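Local coordinates for protein cytochrome (Paracoccus pantotrophus, PDB 2XTS) that forms the N-terminal, heme c-carrying part of SoxD in the sulfane dehydrogenase SoxCD, probably passing on electrons from the oxidation of protein-bound sulfur, at residues L140-A143 against E144-P148; F128-H132 against E133-Q137. All blocks are in the same frame, centred on the assembly; numbering follows the deposited sequence.

Interaction 1: L140-A143 against E144-P148; sequences LPNA and EGFYP
With CG swung anti to the backbone N (chi1 -153°), Asn142 sends its amide past Gly145 to Phe146, whose ring stands beside its own backbone N (chi1 -59°). The two side chains meet where a pair of overlapping type I beta turns, Leu140 to Ala143 and Asn142 to Gly145, leads the chain into strand 146-148. They cross at about a right angle, their planes 58° apart, and ND2 approaches the ring obliquely, 3.5 Å from CE1 of Phe146. On the other branch, OD1 of Asn142 lies 3.5 Å from CA of Gly145. A CB on that residue would run into the oxygen, so the glycine makes room for the amide. Each turn closes with a backbone bond: Ala143 N to Leu140 O at 3.1 Å, then Gly145 N to Asn142 O at 3.0 Å. The Asn142 amide is tied down beyond the turns as well, for ND2 donates to Tyr82 O and OD1 bonds a glycerol, probably from the crystallisation liquor. Were Asn142 an alanine, Tyr82 O would probably lose this donor and a gap would open beside the Phe146 ring. Tyr82 also meets that ring edge-to-face, and the Phe146 side chain lies about 6 Å from that of the heme-binding Trp83. Strand 146-148 pairs in parallel with a strand of the neighbouring sulfite dehydrogenase chain, so the turns lead the chain into the sheet that crosses the interface. Water links the turn to the first strand residue: one molecule donates to Ala143 O at 2.7 Å and accepts from Phe146 N at 3.0 Å.

Interaction 2: F128-H132 against E133-Q137; sequences FVLTH and ENFTQ
Glu133 lays its CG over one face of the His132 ring, 4.0 Å from the ring centroid and offset toward the rim, a CH-pi contact between two side chains that run alongside each other. The carboxylate stays clear of the ring, OE1 of Glu133 4.9 Å from NE2 of His132, while ND1 on the ring makes a weak hydrogen bond to Gly31 O. Further in, Asn134 turns its amide back onto the strand the chain has just left. With chi1 at 72°, CG sits between the backbone N and the carbonyl carbon, and both ends of the amide reach the main chain. ND2 donates to Val129 O at 2.9 Å, nearly straight (161°) and in the carbonyl plane; OD1 accepts from Thr131 N at 2.8 Å, with the donor tilted above the plane of the side-chain carbonyl. Strand 129-131 thus has a partner on each edge: Leu130 pairs with Gly33 of the antiparallel strand 32-34, and on the other edge the asparagine amide does what a neighbouring strand's peptide would do. Thr131 answers with an ST motif. Its OG1 takes Asn134 N at 3.1 Å and, weakly, Glu133 N, and its carbonyl oxygen adds a weak bond to Asn134 N, so the threonine holds the first turn of the chain beyond the strand, mainly through OG1 to Asn134 N. The ring of Phe128 comes up to ND2 of Asn134 obliquely, its plane almost parallel to the amide. Leu130 brings CD2 to within 3.9 Å of CD2 of Phe135. Both side chains bear on Tyr111 of helix 107-120, and Phe135 also reaches Leu86 and Tyr90 of helix 86-96. A water bridges the turn, donating to His132 O at 2.7 Å and accepting from Thr136 N.

Interaction 2 comes first along the chain and interaction 1 follows it, the two centres 20 Å apart with no touch between them beyond the chain itself. Together they mark the two ends of the connection from strand 129-131 to strand 146-148. The strands do different jobs: 129-131 pairs with 32-34 inside the cytochrome c domain, beside helices 86-96 and 107-120, whereas 146-148 joins a sheet with the sulfite dehydrogenase chain. The side chain of Phe146 lies about 6 Å from that of the heme-binding Trp83, that of Phe135 about 10 Å. The chain therefore passes from the body of the heme domain to the interface with its partner subunit.

Interaction 1: L140-A143 against E144-P148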
loop_
_atom_site.group_PDB
_atom_site.type_symbol
_atom_site.label_atom_id
_atom_site.label_comp_id
_atom_site.label_asym_id
_atom_site.label_seq_id
_atom_site.Cartn_x
_atom_site.Cartn_y
_atom_site.Cartn_z
ATOM N N LEU D 140 15.726 -40.764 19.420
ATOM C CA LEU D 140 14.635 -40.300 20.257
ATOM C C LEU D 140 13.386 -41.156 20.072
ATOM O O LEU D 140 13.171 -41.731 18.985
ATOM C CB LEU D 140 14.317 -38.823 19.960
ATOM C CG LEU D 140 15.412 -37.817 20.318
ATOM C CD1 LEU D 140 14.905 -36.404 20.109
ATOM C CD2 LEU D 140 15.919 -38.028 21.753
ATOM N N PRO D 141 12.532 -41.207 21.111
ATOM C CA PRO D 141 11.352 -42.054 21.032
ATOM C C PRO D 141 10.478 -41.824 19.796
ATOM O O PRO D 141 9.934 -42.779 19.247
ATOM C CB PRO D 141 10.585 -41.683 22.305
ATOM C CG PRO D 141 11.672 -41.422 23.287
ATOM C CD PRO D 141 12.731 -40.689 22.477
ATOM N N ASN D 142 10.280 -40.564 19.407
ATOM C CA ASN D 142 9.389 -40.244 18.293
ATOM C C ASN D 142 10.108 -40.045 16.952
ATOM O O ASN D 142 9.588 -39.358 16.062
ATOM C CB ASN D 142 8.519 -39.028 18.623
ATOM C CG ASN D 142 7.212 -39.025 17.885
ATOM O OD1 ASN D 142 6.606 -40.077 17.716
ATOM N ND2 ASN D 142 6.726 -37.856 17.516
ATOM N N ALA D 143 11.297 -40.632 16.809
ATOM C CA ALA D 143 12.055 -40.564 15.559
ATOM C C ALA D 143 11.253 -40.935 14.325
ATOM O O ALA D 143 11.490 -40.389 13.256
ATOM C CB ALA D 143 13.276 -41.470 15.648
ATOM N N GLU D 144 10.303 -41.853 14.469
ATOM C CA GLU D 144 9.515 -42.359 13.324
ATOM C C GLU D 144 8.096 -41.799 13.308
ATOM O O GLU D 144 7.217 -42.317 12.629
ATOM C CB GLU D 144 9.496 -43.899 13.299
ATOM C CG GLU D 144 10.878 -44.523 13.149
ATOM C CD GLU D 144 10.850 -46.044 13.142
ATOM O OE1 GLU D 144 9.775 -46.636 12.891
ATOM O OE2 GLU D 144 11.920 -46.641 13.390
ATOM N N GLY D 145 7.895 -40.707 14.042
ATOM C CA GLY D 145 6.569 -40.152 14.241
ATOM C C GLY D 145 6.041 -39.167 13.224
ATOM O O GLY D 145 4.965 -38.623 13.429
ATOM N N PHE D 146 6.813 -38.882 12.175
ATOM C CA PHE D 146 6.465 -37.849 11.184
ATOM C C PHE D 146 6.472 -38.413 9.777
ATOM O O PHE D 146 7.211 -39.349 9.453
ATOM C CB PHE D 146 7.469 -36.691 11.264
ATOM C CG PHE D 146 7.517 -36.050 12.602
ATOM C CD1 PHE D 146 8.253 -36.634 13.637
ATOM C CD2 PHE D 146 6.785 -34.901 12.859
ATOM C CE1 PHE D 146 8.262 -36.076 14.882
ATOM C CE2 PHE D 146 6.804 -34.314 14.106
ATOM C CZ PHE D 146 7.509 -34.921 15.137
ATOM N N TYR D 147 5.685 -37.802 8.902
ATOM C CA TYR D 147 5.723 -38.150 7.483
ATOM C C TYR D 147 5.474 -36.893 6.681
ATOM O O TYR D 147 4.742 -36.020 7.126
ATOM C CB TYR D 147 4.719 -39.256 7.151
ATOM C CG TYR D 147 3.286 -38.957 7.549
ATOM C CD1 TYR D 147 2.814 -39.295 8.804
ATOM C CD2 TYR D 147 2.387 -38.414 6.658
ATOM C CE1 TYR D 147 1.511 -39.059 9.178
ATOM C CE2 TYR D 147 1.062 -38.171 7.023
ATOM C CZ TYR D 147 0.627 -38.489 8.275
ATOM O OH TYR D 147 -0.687 -38.260 8.590
ATOM N N PRO D 148 6.047 -36.797 5.478
ATOM C CA PRO D 148 5.839 -35.613 4.652
ATOM C C PRO D 148 4.381 -35.420 4.258
ATOM O O PRO D 148 3.634 -36.377 4.033
ATOM C CB PRO D 148 6.724 -35.844 3.418
ATOM C CG PRO D 148 7.715 -36.782 3.839
ATOM C CD PRO D 148 7.061 -37.672 4.871
HETATM O O HOH W 1 9.408 -43.493 16.643
HETATM O O HOH W 2 4.238 -37.595 16.056
HETATM O O HOH W 3 9.735 -39.308 11.482
#

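Interaction 2: F128-H132 against E133-Q137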
loop_
_atom_site.group_PDB
_atom_site.type_symbol
_atom_site.label_atom_id
_atom_site.label_comp_id
_atom_site.label_asym_id
_atom_site.label_seq_id
_atom_site.Cartn_x
_atom_site.Cartn_y
_atom_site.Cartn_z
ATOM N N PHE D 128 25.741 -40.289 31.959
ATOM C CA PHE D 128 25.942 -40.248 30.524
ATOM C C PHE D 128 26.796 -39.058 30.094
ATOM O O PHE D 128 26.629 -37.938 30.603
ATOM C CB PHE D 128 24.582 -40.223 29.851
ATOM C CG PHE D 128 24.638 -40.230 28.340
ATOM C CD1 PHE D 128 24.957 -41.387 27.637
ATOM C CD2 PHE D 128 24.328 -39.083 27.612
ATOM C CE1 PHE D 128 24.985 -41.390 26.248
ATOM C CE2 PHE D 128 24.355 -39.082 26.232
ATOM C CZ PHE D 128 24.675 -40.233 25.558
ATOM N N VAL D 129 27.710 -39.325 29.160
ATOM C CA VAL D 129 28.548 -38.332 28.513
ATOM C C VAL D 129 28.211 -38.275 27.021
ATOM O O VAL D 129 28.355 -39.262 26.289
ATOM C CB VAL D 129 30.049 -38.649 28.674
ATOM C CG1 VAL D 129 30.881 -37.523 28.127
ATOM C CG2 VAL D 129 30.383 -38.882 30.131
ATOM N N LEU D 130 27.728 -37.119 26.582
ATOM C CA LEU D 130 27.425 -36.894 25.175
ATOM C C LEU D 130 28.633 -36.274 24.507
ATOM O O LEU D 130 29.186 -35.286 25.008
ATOM C CB LEU D 130 26.227 -35.977 25.038
ATOM C CG LEU D 130 25.673 -35.777 23.628
ATOM C CD1 LEU D 130 25.112 -37.081 23.024
ATOM C CD2 LEU D 130 24.620 -34.699 23.672
ATOM N N THR D 131 29.062 -36.870 23.396
ATOM C CA THR D 131 30.189 -36.355 22.640
ATOM C C THR D 131 29.865 -36.221 21.156
ATOM O O THR D 131 28.844 -36.748 20.673
ATOM C CB THR D 131 31.404 -37.295 22.749
ATOM O OG1 THR D 131 31.166 -38.443 21.935
ATOM C CG2 THR D 131 31.668 -37.709 24.204
ATOM N N HIS D 132 30.743 -35.551 20.404
ATOM C CA HIS D 132 30.560 -35.497 18.962
ATOM C C HIS D 132 30.636 -36.875 18.302
ATOM O O HIS D 132 30.088 -37.075 17.233
ATOM C CB HIS D 132 31.561 -34.543 18.306
ATOM C CG HIS D 132 32.980 -34.974 18.424
ATOM N ND1 HIS D 132 33.678 -34.891 19.606
ATOM C CD2 HIS D 132 33.843 -35.466 17.506
ATOM C CE1 HIS D 132 34.909 -35.326 19.418
ATOM N NE2 HIS D 132 35.037 -35.678 18.152
ATOM N N GLU D 133 31.320 -37.814 18.937
ATOM C CA GLU D 133 31.439 -39.163 18.393
ATOM C C GLU D 133 30.252 -40.078 18.651
ATOM O O GLU D 133 29.962 -40.929 17.822
ATOM C CB GLU D 133 32.697 -39.837 18.932
ATOM C CG GLU D 133 34.003 -39.229 18.471
ATOM C CD GLU D 133 35.194 -40.049 18.937
ATOM O OE1 GLU D 133 35.457 -40.081 20.160
ATOM O OE2 GLU D 133 35.856 -40.684 18.089
ATOM N N ASN D 134 29.584 -39.938 19.794
ATOM C CA ASN D 134 28.450 -40.816 20.105
ATOM C C ASN D 134 27.070 -40.175 19.882
ATOM O O ASN D 134 26.055 -40.841 20.043
ATOM C CB ASN D 134 28.551 -41.394 21.535
ATOM C CG ASN D 134 28.276 -40.371 22.614
ATOM O OD1 ASN D 134 27.973 -39.241 22.324
ATOM N ND2 ASN D 134 28.395 -40.774 23.866
ATOM N N PHE D 135 27.055 -38.913 19.459
ATOM C CA PHE D 135 25.832 -38.146 19.342
ATOM C C PHE D 135 24.803 -38.854 18.451
ATOM O O PHE D 135 23.618 -38.958 18.826
ATOM C CB PHE D 135 26.179 -36.776 18.766
ATOM C CG PHE D 135 25.038 -35.779 18.778
ATOM C CD1 PHE D 135 24.072 -35.772 17.772
ATOM C CD2 PHE D 135 24.948 -34.823 19.783
ATOM C CE1 PHE D 135 23.069 -34.822 17.772
ATOM C CE2 PHE D 135 23.932 -33.858 19.769
ATOM C CZ PHE D 135 22.996 -33.893 18.783
ATOM N N THR D 136 25.242 -39.331 17.288
ATOM C CA THR D 136 24.310 -39.937 16.331
ATOM C C THR D 136 23.866 -41.343 16.714
ATOM O O THR D 136 23.022 -41.911 16.031
ATOM C CB THR D 136 24.865 -39.945 14.901
ATOM O OG1 THR D 136 26.088 -40.696 14.855
ATOM C CG2 THR D 136 25.089 -38.512 14.402
ATOM N N GLN D 137 24.383 -41.894 17.813
ATOM C CA GLN D 137 23.849 -43.166 18.345
ATOM C C GLN D 137 22.540 -42.979 19.110
ATOM O O GLN D 137 21.814 -43.945 19.379
ATOM C CB GLN D 137 24.867 -43.827 19.273
ATOM C CG GLN D 137 26.156 -44.214 18.574
ATOM C CD GLN D 137 27.209 -44.721 19.533
ATOM O OE1 GLN D 137 26.907 -45.136 20.645
ATOM N NE2 GLN D 137 28.459 -44.679 19.104
HETATM O O HOH W 4 28.028 -38.648 16.326
#